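Local atomic coordinates of EpsJ (Vibrio vulnificus, PDB entry 2RET), a protein that forms a binary complex with the pseudopilin EpsI and probably serves as a building block of the type II secretion pseudopilus. Residues 15-20 and 155-160; 33-38 and 66-71; 90-95 and 120-125. All coordinates share one frame; numbering follows the deposited sequence.

Interaction 1: residues 15-20 and 155-160; sequences TARLNE and LKDYGK
The guanidinium of R17 carries its polar partners at its edges: OD1 of D157 lies in its plane on one edge, and the carboxylate carbon of E20 at another. The Y158 ring, tilted only 19° from that plane, meets R17 CG at its own edge, 4.0 Å from Y158 CE2. R17 and D157 face each other tip to tip in a side-on, two-pronged salt bridge. R17 NE bonds D157 OD2 at 2.8 Å, the oxygen lying somewhat out of the guanidinium plane, while R17 NH2 reaches D157 OD1 at 3.0 Å along a nearly straight line (173°). Both oxygens use their syn lone pairs. With CG anti to the backbone N (chi1 170°) and a bend at chi2, the R17 side chain leaves helix 10-32 toward the three-residue turn of a beta-hairpin between strands 148-155 and 159-166. This joins the long N-terminal helix of the pilin-like fold to the tip of the four-stranded sheet. The remaining nitrogen, R17 NH1, forms a salt bridge with E20 OE1 at 2.9 Å, from above the carboxylate plane, and a hydrogen bond with S120 O. D157 OD1 takes a second bond from the backbone N of Y158, which helps fix its carboxylate. L18 CD2 packs 3.6 Å from Y158 OH, crossing the tyrosine at about a right angle, and that hydroxyl is hydrogen-bonded to E12 of the EpsI chain.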
loop_
_atom_site.group_PDB
_atom_site.type_symbol
_atom_site.label_atom_id
_atom_site.label_comp_id
_atom_site.label_asym_id
_atom_site.label_seq_id
_atom_site.Cartn_x
_atom_site.Cartn_y
_atom_site.Cartn_z
ATOM N N THR B 15 -22.564 -35.393 -8.096
ATOM C CA THR B 15 -21.203 -34.954 -7.859
ATOM C C THR B 15 -20.880 -33.884 -8.892
ATOM O O THR B 15 -20.364 -32.850 -8.527
ATOM C CB THR B 15 -20.192 -36.140 -7.879
ATOM O OG1 THR B 15 -20.623 -37.150 -6.949
ATOM C CG2 THR B 15 -18.822 -35.693 -7.473
ATOM N N ALA B 16 -21.233 -34.106 -10.160
ATOM C CA ALA B 16 -21.007 -33.121 -11.236
ATOM C C ALA B 16 -21.729 -31.792 -11.016
ATOM O O ALA B 16 -21.209 -30.724 -11.361
ATOM C CB ALA B 16 -21.384 -33.701 -12.606
ATOM N N ARG B 17 -22.923 -31.858 -10.443
ATOM C CA ARG B 17 -23.673 -30.669 -10.067
ATOM C C ARG B 17 -23.004 -29.872 -8.919
ATOM O O ARG B 17 -22.908 -28.634 -8.977
ATOM C CB ARG B 17 -25.111 -31.067 -9.705
ATOM C CG ARG B 17 -25.942 -29.984 -9.083
ATOM C CD ARG B 17 -26.019 -28.787 -9.998
ATOM N NE ARG B 17 -27.150 -27.920 -9.705
ATOM C CZ ARG B 17 -27.399 -26.801 -10.368
ATOM N NH1 ARG B 17 -26.593 -26.418 -11.329
ATOM N NH2 ARG B 17 -28.460 -26.069 -10.081
ATOM N N LEU B 18 -22.570 -30.568 -7.873
ATOM C CA LEU B 18 -21.875 -29.908 -6.769
ATOM C C LEU B 18 -20.548 -29.323 -7.201
ATOM O O LEU B 18 -20.143 -28.307 -6.678
ATOM C CB LEU B 18 -21.605 -30.862 -5.593
ATOM C CG LEU B 18 -22.672 -31.051 -4.519
ATOM C CD1 LEU B 18 -22.081 -31.949 -3.424
ATOM C CD2 LEU B 18 -23.199 -29.739 -3.942
ATOM N N ASN B 19 -19.857 -30.010 -8.103
ATOM C CA ASN B 19 -18.637 -29.513 -8.738
ATOM C C ASN B 19 -18.878 -28.241 -9.572
ATOM O O ASN B 19 -18.096 -27.298 -9.539
ATOM C CB ASN B 19 -18.040 -30.581 -9.654
ATOM C CG ASN B 19 -17.303 -31.716 -8.890
ATOM O OD1 ASN B 19 -17.005 -31.622 -7.692
ATOM N ND2 ASN B 19 -17.015 -32.791 -9.606
ATOM N N GLU B 20 -19.977 -28.223 -10.314
ATOM C CA GLU B 20 -20.406 -27.055 -11.051
ATOM C C GLU B 20 -20.623 -25.861 -10.142
ATOM O O GLU B 20 -20.181 -24.742 -10.451
ATOM C CB GLU B 20 -21.680 -27.366 -11.824
ATOM C CG GLU B 20 -22.124 -26.265 -12.799
ATOM C CD GLU B 20 -23.544 -26.474 -13.287
ATOM O OE1 GLU B 20 -24.232 -27.314 -12.694
ATOM O OE2 GLU B 20 -23.977 -25.811 -14.251
ATOM N N LEU B 155 -31.771 -21.872 -6.975
ATOM C CA LEU B 155 -31.521 -23.054 -7.749
ATOM C C LEU B 155 -32.770 -23.954 -7.771
ATOM O O LEU B 155 -33.491 -24.076 -6.788
ATOM C CB LEU B 155 -30.325 -23.828 -7.198
ATOM C CG LEU B 155 -28.980 -23.143 -6.925
ATOM C CD1 LEU B 155 -27.835 -24.183 -6.880
ATOM C CD2 LEU B 155 -28.689 -22.016 -7.895
ATOM N N LYS B 156 -33.000 -24.576 -8.916
ATOM C CA LYS B 156 -34.100 -25.492 -9.129
ATOM C C LYS B 156 -34.096 -26.660 -8.148
ATOM O O LYS B 156 -35.132 -27.078 -7.647
ATOM C CB LYS B 156 -34.028 -26.045 -10.558
ATOM C CG LYS B 156 -34.555 -25.083 -11.635
ATOM C CD LYS B 156 -35.490 -25.834 -12.654
ATOM C CE LYS B 156 -36.690 -24.976 -13.146
ATOM N NZ LYS B 156 -37.787 -25.826 -13.839
ATOM N N ASP B 157 -32.902 -27.163 -7.898
ATOM C CA ASP B 157 -32.687 -28.308 -7.036
ATOM C C ASP B 157 -32.455 -27.889 -5.569
ATOM O O ASP B 157 -33.142 -28.337 -4.670
ATOM C CB ASP B 157 -31.551 -29.195 -7.570
ATOM C CG ASP B 157 -30.322 -28.411 -8.057
ATOM O OD1 ASP B 157 -30.258 -27.164 -7.976
ATOM O OD2 ASP B 157 -29.387 -29.062 -8.568
ATOM N N TYR B 158 -31.515 -27.011 -5.325
ATOM C CA TYR B 158 -31.134 -26.676 -3.939
ATOM C C TYR B 158 -31.966 -25.558 -3.275
ATOM O O TYR B 158 -31.924 -25.407 -2.050
ATOM C CB TYR B 158 -29.635 -26.358 -3.905
ATOM C CG TYR B 158 -28.799 -27.605 -4.104
ATOM C CD1 TYR B 158 -28.771 -28.589 -3.134
ATOM C CD2 TYR B 158 -28.042 -27.802 -5.248
ATOM C CE1 TYR B 158 -28.022 -29.731 -3.289
ATOM C CE2 TYR B 158 -27.269 -28.964 -5.420
ATOM C CZ TYR B 158 -27.265 -29.916 -4.430
ATOM O OH TYR B 158 -26.514 -31.092 -4.553
ATOM N N GLY B 159 -32.757 -24.830 -4.073
ATOM C CA GLY B 159 -33.492 -23.652 -3.590
ATOM C C GLY B 159 -32.580 -22.427 -3.454
ATOM O O GLY B 159 -31.581 -22.284 -4.174
ATOM N N LYS B 160 -32.902 -21.578 -2.489
ATOM C CA LYS B 160 -32.122 -20.364 -2.239
ATOM C C LYS B 160 -30.795 -20.599 -1.520
ATOM O O LYS B 160 -30.732 -21.249 -0.471
ATOM C CB LYS B 160 -32.963 -19.357 -1.459
ATOM C CG LYS B 160 -34.196 -18.898 -2.210
ATOM C CD LYS B 160 -35.003 -17.882 -1.420
ATOM C CE LYS B 160 -36.345 -17.608 -2.091
ATOM N NZ LYS B 160 -36.138 -16.931 -3.424
#

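Interaction 2: residues 33-38 and 66-71; sequences RQIALR and IMFARL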
loop_
_atom_site.group_PDB
_atom_site.type_symbol
_atom_site.label_atom_id
_atom_site.label_comp_id
_atom_site.label_asym_id
_atom_site.label_seq_id
_atom_site.Cartn_x
_atom_site.Cartn_y
_atom_site.Cartn_z
ATOM N N ARG B 33 -15.788 -10.042 -4.299
ATOM C CA ARG B 33 -14.838 -9.601 -3.295
ATOM C C ARG B 33 -13.853 -8.521 -3.809
ATOM O O ARG B 33 -13.143 -7.912 -3.005
ATOM C CB ARG B 33 -14.062 -10.783 -2.712
ATOM C CG ARG B 33 -14.876 -11.727 -1.861
ATOM C CD ARG B 33 -13.979 -12.868 -1.510
ATOM N NE ARG B 33 -14.541 -13.973 -0.741
ATOM C CZ ARG B 33 -14.554 -14.057 0.590
ATOM N NH1 ARG B 33 -14.086 -13.090 1.358
ATOM N NH2 ARG B 33 -15.034 -15.153 1.160
ATOM N N GLN B 34 -13.801 -8.311 -5.120
ATOM C CA GLN B 34 -12.864 -7.384 -5.730
ATOM C C GLN B 34 -13.574 -6.247 -6.481
ATOM O O GLN B 34 -13.047 -5.699 -7.460
ATOM C CB GLN B 34 -11.890 -8.155 -6.637
ATOM C CG GLN B 34 -11.097 -9.211 -5.833
ATOM C CD GLN B 34 -9.727 -9.404 -6.337
ATOM O OE1 GLN B 34 -8.740 -8.881 -5.781
ATOM N NE2 GLN B 34 -9.625 -10.153 -7.409
ATOM N N ILE B 35 -14.733 -5.863 -5.970
ATOM C CA ILE B 35 -15.509 -4.743 -6.523
ATOM C C ILE B 35 -14.717 -3.439 -6.371
ATOM O O ILE B 35 -14.167 -3.166 -5.304
ATOM C CB ILE B 35 -16.906 -4.591 -5.830
ATOM C CG1 ILE B 35 -17.763 -5.828 -6.116
ATOM C CG2 ILE B 35 -17.650 -3.314 -6.321
ATOM C CD1 ILE B 35 -19.254 -5.705 -5.631
ATOM N N ALA B 36 -14.687 -2.637 -7.437
ATOM C CA ALA B 36 -13.883 -1.428 -7.460
ATOM C C ALA B 36 -14.757 -0.154 -7.422
ATOM O O ALA B 36 -15.840 -0.090 -8.007
ATOM C CB ALA B 36 -12.936 -1.439 -8.675
ATOM N N LEU B 37 -14.260 0.835 -6.688
ATOM C CA LEU B 37 -14.813 2.173 -6.598
ATOM C C LEU B 37 -14.486 2.920 -7.889
ATOM O O LEU B 37 -13.614 3.775 -7.940
ATOM C CB LEU B 37 -14.244 2.879 -5.350
ATOM C CG LEU B 37 -14.992 4.106 -4.811
ATOM C CD1 LEU B 37 -16.425 3.759 -4.492
ATOM C CD2 LEU B 37 -14.243 4.665 -3.569
ATOM N N ARG B 38 -15.216 2.567 -8.943
ATOM C CA ARG B 38 -14.968 3.058 -10.300
ATOM C C ARG B 38 -16.309 3.045 -11.024
ATOM O O ARG B 38 -16.927 1.997 -11.174
ATOM C CB ARG B 38 -13.901 2.178 -10.997
ATOM C CG ARG B 38 -13.815 2.212 -12.542
ATOM C CD ARG B 38 -13.581 3.602 -13.102
ATOM N NE ARG B 38 -12.698 3.652 -14.283
ATOM C CZ ARG B 38 -13.087 3.778 -15.555
ATOM N NH1 ARG B 38 -14.373 3.837 -15.881
ATOM N NH2 ARG B 38 -12.173 3.841 -16.523
ATOM N N ILE B 66 -26.833 -7.567 -12.942
ATOM C CA ILE B 66 -25.915 -6.700 -12.171
ATOM C C ILE B 66 -24.653 -6.461 -13.003
ATOM O O ILE B 66 -24.235 -7.308 -13.800
ATOM C CB ILE B 66 -25.611 -7.269 -10.714
ATOM C CG1 ILE B 66 -24.966 -6.223 -9.810
ATOM C CG2 ILE B 66 -24.770 -8.517 -10.738
ATOM C CD1 ILE B 66 -24.997 -6.575 -8.326
HETATM N N MSE B 67 -24.079 -5.265 -12.858
HETATM C CA MSE B 67 -22.845 -4.926 -13.529
HETATM C C MSE B 67 -22.061 -3.983 -12.670
HETATM O O MSE B 67 -22.625 -3.049 -12.100
HETATM C CB MSE B 67 -23.092 -4.310 -14.917
HETATM C CG MSE B 67 -21.789 -4.214 -15.768
HETATM SE SE MSE B 67 -22.038 -3.373 -17.521
HETATM C CE MSE B 67 -22.521 -1.525 -17.027
ATOM N N PHE B 68 -20.746 -4.208 -12.643
ATOM C CA PHE B 68 -19.819 -3.419 -11.841
ATOM C C PHE B 68 -18.351 -3.516 -12.330
ATOM O O PHE B 68 -17.969 -4.440 -13.058
ATOM C CB PHE B 68 -19.940 -3.808 -10.344
ATOM C CG PHE B 68 -19.754 -5.292 -10.060
ATOM C CD1 PHE B 68 -20.858 -6.143 -9.961
ATOM C CD2 PHE B 68 -18.485 -5.831 -9.855
ATOM C CE1 PHE B 68 -20.699 -7.499 -9.685
ATOM C CE2 PHE B 68 -18.309 -7.177 -9.575
ATOM C CZ PHE B 68 -19.396 -8.017 -9.492
ATOM N N ALA B 69 -17.536 -2.543 -11.921
ATOM C CA ALA B 69 -16.072 -2.574 -12.151
ATOM C C ALA B 69 -15.429 -3.462 -11.107
ATOM O O ALA B 69 -15.892 -3.534 -9.998
ATOM C CB ALA B 69 -15.507 -1.148 -12.102
ATOM N N ARG B 70 -14.379 -4.195 -11.456
ATOM C CA ARG B 70 -13.661 -4.937 -10.457
ATOM C C ARG B 70 -12.143 -4.810 -10.647
ATOM O O ARG B 70 -11.684 -4.562 -11.780
ATOM C CB ARG B 70 -14.128 -6.415 -10.429
ATOM C CG ARG B 70 -13.871 -7.234 -11.685
ATOM C CD ARG B 70 -13.717 -8.700 -11.359
ATOM N NE ARG B 70 -12.436 -8.959 -10.771
ATOM C CZ ARG B 70 -11.798 -10.136 -10.719
ATOM N NH1 ARG B 70 -12.313 -11.272 -11.171
ATOM N NH2 ARG B 70 -10.617 -10.172 -10.149
ATOM N N LEU B 71 -11.388 -4.955 -9.545
ATOM C CA LEU B 71 -9.938 -5.140 -9.618
ATOM C C LEU B 71 -9.648 -6.434 -10.379
ATOM O O LEU B 71 -9.989 -7.513 -9.922
ATOM C CB LEU B 71 -9.259 -5.156 -8.214
ATOM C CG LEU B 71 -7.718 -5.374 -8.219
ATOM C CD1 LEU B 71 -6.923 -4.391 -9.129
ATOM C CD2 LEU B 71 -7.110 -5.360 -6.787
HETATM O O HOH W 1 -18.234 -0.878 -9.248
HETATM O O HOH W 2 -19.021 0.256 -11.882
#
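Packing is closest where I35 pairs with R70, the loop after helix 10-32 joining strand 64-74 through a single beta bridge. L71 N donates to Q34 O at 2.8 Å, almost along the carbonyl axis, and A36 N donates to A69 O at 3.0 Å from above the carbonyl plane. Q34, its CG anti to the carbonyl carbon and its chain bent at chi2, lays its amide obliquely across R70 and L71, with Q34 OE1 4.0 Å from L71 CD2. Although I35 CB points away from the strand, its outer branch turns back over one face of the F68 ring: I35 CD1 sits above the ring centre, and I35 CG1 makes an off-centre CH-pi contact 3.8 Å from F68 CE2. R70 curls back to grip L71 O with NE and NH2, the latter at 2.7 Å, while its NH1 forms a salt bridge with D31 of the helix. Beyond A36 the contact loosens: the backbones part around the inverse gamma turn at L37, and two waters donate to A36 O and R38 O respectively, each a long 3.2 Å from A69 N, whose single N-H they must share. Here the aliphatic part of R38 packs on A69, R38 CG lying 3.8 Å from A69 CB, before its tip leads away to a salt bridge with D106. The arrangement belongs to the pilin-like fold, the chain leaving the N-terminal helix to cross the sheet packed on it.

Interaction 3: residues 90-95 and 120-125; sequences YRIKDE and SDVEEL
This is a sheet-to-sheet contact with an apolar middle and a polar end, in which the end of strand 79-93 from the six-stranded sheet meets the start of strand 122-130 from the four-stranded one. The axes of the short segments 90-93 and 122-125 approach to 7.3 Å, their N-to-C directions 141° apart, and side chains join them, apart from one backbone bond at the turn. I92 is the central wedge. I92 CD1 presses against V122 CG1 at 3.4 Å, tighter than usual, the side chains crossing at about a right angle, and I92 CG1 lies 4.2 Å from L125 CB. L125 CD2 rests 4.2 Å from Y90 CB; the tyrosine's ring end leads away, its OH bonded to D31 of the helix. At the other end D94 and E95, both left-handed in backbone, turn the chain toward strand 96-102, and V122 N donates to E95 O at 2.8 Å. Beside that bond, one water donates to both E95 OE1 and D121 OD1, 4.7 Å apart, which may ease their repulsion together with a long, weak ion pair from K156 to E95. A beta-hairpin turn of the first sheet thus packs against the opening strand of the second.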
loop_
_atom_site.group_PDB
_atom_site.type_symbol
_atom_site.label_atom_id
_atom_site.label_comp_id
_atom_site.label_asym_id
_atom_site.label_seq_id
_atom_site.Cartn_x
_atom_site.Cartn_y
_atom_site.Cartn_z
ATOM N N TYR B 90 -23.521 -10.164 -14.226
ATOM C CA TYR B 90 -24.185 -11.467 -14.100
ATOM C C TYR B 90 -25.622 -11.288 -14.597
ATOM O O TYR B 90 -26.218 -10.216 -14.448
ATOM C CB TYR B 90 -24.164 -11.975 -12.637
ATOM C CG TYR B 90 -22.809 -12.450 -12.160
ATOM C CD1 TYR B 90 -21.795 -11.558 -11.823
ATOM C CD2 TYR B 90 -22.520 -13.806 -12.091
ATOM C CE1 TYR B 90 -20.545 -12.027 -11.420
ATOM C CE2 TYR B 90 -21.302 -14.251 -11.694
ATOM C CZ TYR B 90 -20.321 -13.368 -11.356
ATOM O OH TYR B 90 -19.123 -13.882 -10.950
ATOM N N ARG B 91 -26.141 -12.324 -15.213
ATOM C CA ARG B 91 -27.520 -12.321 -15.687
ATOM C C ARG B 91 -28.029 -13.740 -15.761
ATOM O O ARG B 91 -27.231 -14.694 -15.700
ATOM C CB ARG B 91 -27.571 -11.697 -17.074
ATOM C CG ARG B 91 -26.775 -12.465 -18.065
ATOM C CD ARG B 91 -26.932 -11.955 -19.424
ATOM N NE ARG B 91 -26.426 -12.923 -20.387
ATOM C CZ ARG B 91 -25.843 -12.593 -21.538
ATOM N NH1 ARG B 91 -25.682 -11.318 -21.881
ATOM N NH2 ARG B 91 -25.410 -13.540 -22.355
ATOM N N ILE B 92 -29.340 -13.890 -15.919
ATOM C CA ILE B 92 -29.945 -15.192 -16.184
ATOM C C ILE B 92 -30.374 -15.253 -17.650
ATOM O O ILE B 92 -31.036 -14.348 -18.153
ATOM C CB ILE B 92 -31.177 -15.499 -15.266
ATOM C CG1 ILE B 92 -30.816 -15.362 -13.775
ATOM C CG2 ILE B 92 -31.796 -16.914 -15.577
ATOM C CD1 ILE B 92 -29.892 -16.422 -13.248
ATOM N N LYS B 93 -29.981 -16.322 -18.326
ATOM C CA LYS B 93 -30.490 -16.637 -19.651
ATOM C C LYS B 93 -30.953 -18.070 -19.688
ATOM O O LYS B 93 -30.148 -18.975 -19.542
ATOM C CB LYS B 93 -29.430 -16.420 -20.703
ATOM C CG LYS B 93 -29.430 -15.022 -21.225
ATOM C CD LYS B 93 -30.567 -14.843 -22.201
ATOM C CE LYS B 93 -31.246 -13.534 -21.960
ATOM N NZ LYS B 93 -32.531 -13.396 -22.700
ATOM N N ASP B 94 -32.261 -18.246 -19.853
ATOM C CA ASP B 94 -32.889 -19.539 -19.927
ATOM C C ASP B 94 -32.480 -20.443 -18.780
ATOM O O ASP B 94 -31.961 -21.539 -18.972
ATOM C CB ASP B 94 -32.652 -20.140 -21.300
ATOM C CG ASP B 94 -33.476 -19.427 -22.392
ATOM O OD1 ASP B 94 -34.737 -19.385 -22.292
ATOM O OD2 ASP B 94 -32.855 -18.907 -23.340
ATOM N N GLU B 95 -32.724 -19.914 -17.577
ATOM C CA GLU B 95 -32.404 -20.557 -16.313
ATOM C C GLU B 95 -30.924 -20.938 -16.171
ATOM O O GLU B 95 -30.581 -21.887 -15.481
ATOM C CB GLU B 95 -33.357 -21.739 -16.097
ATOM C CG GLU B 95 -34.775 -21.242 -15.831
ATOM C CD GLU B 95 -35.803 -22.349 -15.642
ATOM O OE1 GLU B 95 -35.541 -23.514 -16.062
ATOM O OE2 GLU B 95 -36.888 -22.031 -15.084
ATOM N N SER B 120 -26.192 -23.813 -14.470
ATOM C CA SER B 120 -27.466 -24.178 -15.045
ATOM C C SER B 120 -28.515 -24.318 -13.949
ATOM O O SER B 120 -28.208 -24.352 -12.773
ATOM C CB SER B 120 -27.328 -25.493 -15.809
ATOM O OG SER B 120 -26.905 -26.484 -14.891
ATOM N N ASP B 121 -29.762 -24.333 -14.350
ATOM C CA ASP B 121 -30.883 -24.440 -13.419
ATOM C C ASP B 121 -30.849 -23.423 -12.272
ATOM O O ASP B 121 -30.979 -23.782 -11.087
ATOM C CB ASP B 121 -31.002 -25.871 -12.891
ATOM C CG ASP B 121 -31.541 -26.846 -13.939
ATOM O OD1 ASP B 121 -32.041 -26.430 -15.018
ATOM O OD2 ASP B 121 -31.470 -28.051 -13.660
ATOM N N VAL B 122 -30.693 -22.154 -12.651
ATOM C CA VAL B 122 -30.777 -21.026 -11.721
ATOM C C VAL B 122 -32.005 -20.253 -12.142
ATOM O O VAL B 122 -32.074 -19.787 -13.246
ATOM C CB VAL B 122 -29.503 -20.151 -11.752
ATOM C CG1 VAL B 122 -29.697 -18.861 -10.951
ATOM C CG2 VAL B 122 -28.328 -20.938 -11.174
ATOM N N GLU B 123 -32.996 -20.154 -11.287
ATOM C CA GLU B 123 -34.224 -19.488 -11.662
ATOM C C GLU B 123 -34.109 -17.969 -11.520
ATOM O O GLU B 123 -34.605 -17.205 -12.371
ATOM C CB GLU B 123 -35.380 -20.018 -10.810
ATOM C CG GLU B 123 -35.773 -21.471 -11.162
ATOM C CD GLU B 123 -36.621 -22.150 -10.103
ATOM O OE1 GLU B 123 -36.914 -21.526 -9.059
ATOM O OE2 GLU B 123 -37.006 -23.319 -10.328
ATOM N N GLU B 124 -33.435 -17.534 -10.462
ATOM C CA GLU B 124 -33.471 -16.139 -10.048
ATOM C C GLU B 124 -32.100 -15.757 -9.546
ATOM O O GLU B 124 -31.332 -16.610 -9.077
ATOM C CB GLU B 124 -34.536 -15.914 -8.952
ATOM C CG GLU B 124 -34.895 -14.443 -8.749
ATOM C CD GLU B 124 -35.912 -14.199 -7.640
ATOM O OE1 GLU B 124 -36.887 -14.994 -7.511
ATOM O OE2 GLU B 124 -35.743 -13.185 -6.908
ATOM N N LEU B 125 -31.816 -14.473 -9.757
ATOM C CA LEU B 125 -30.751 -13.716 -9.192
ATOM C C LEU B 125 -31.386 -12.562 -8.412
ATOM O O LEU B 125 -32.106 -11.787 -8.973
ATOM C CB LEU B 125 -29.855 -13.162 -10.324
ATOM C CG LEU B 125 -28.770 -12.139 -9.937
ATOM C CD1 LEU B 125 -27.763 -12.774 -9.000
ATOM C CD2 LEU B 125 -28.079 -11.505 -11.170
HETATM O O HOH W 3 -33.728 -25.040 -17.143
#

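How the interactions relate
From the N terminus, helix 10-32 comes first, and interaction 1 joins it to the hairpin turn near the end of the fold, closing a loop of 134 residues. Both other contacts fall within that span. Interaction 2 closes a short loop, returning the chain that leaves the helix to strand 64-74. Interaction 3 follows in series, linking strand 79-93 to strand 122-130; the two loops neither nest nor cross. Interactions 2 and 3 are joined by the backbone bond from Y90 N to I66 O between neighbouring strands, and interactions 1 and 3 through S120. Together they tie the helix and both sheets, whereas interactions 1 and 2 stay about 14 Å apart at their nearest atoms.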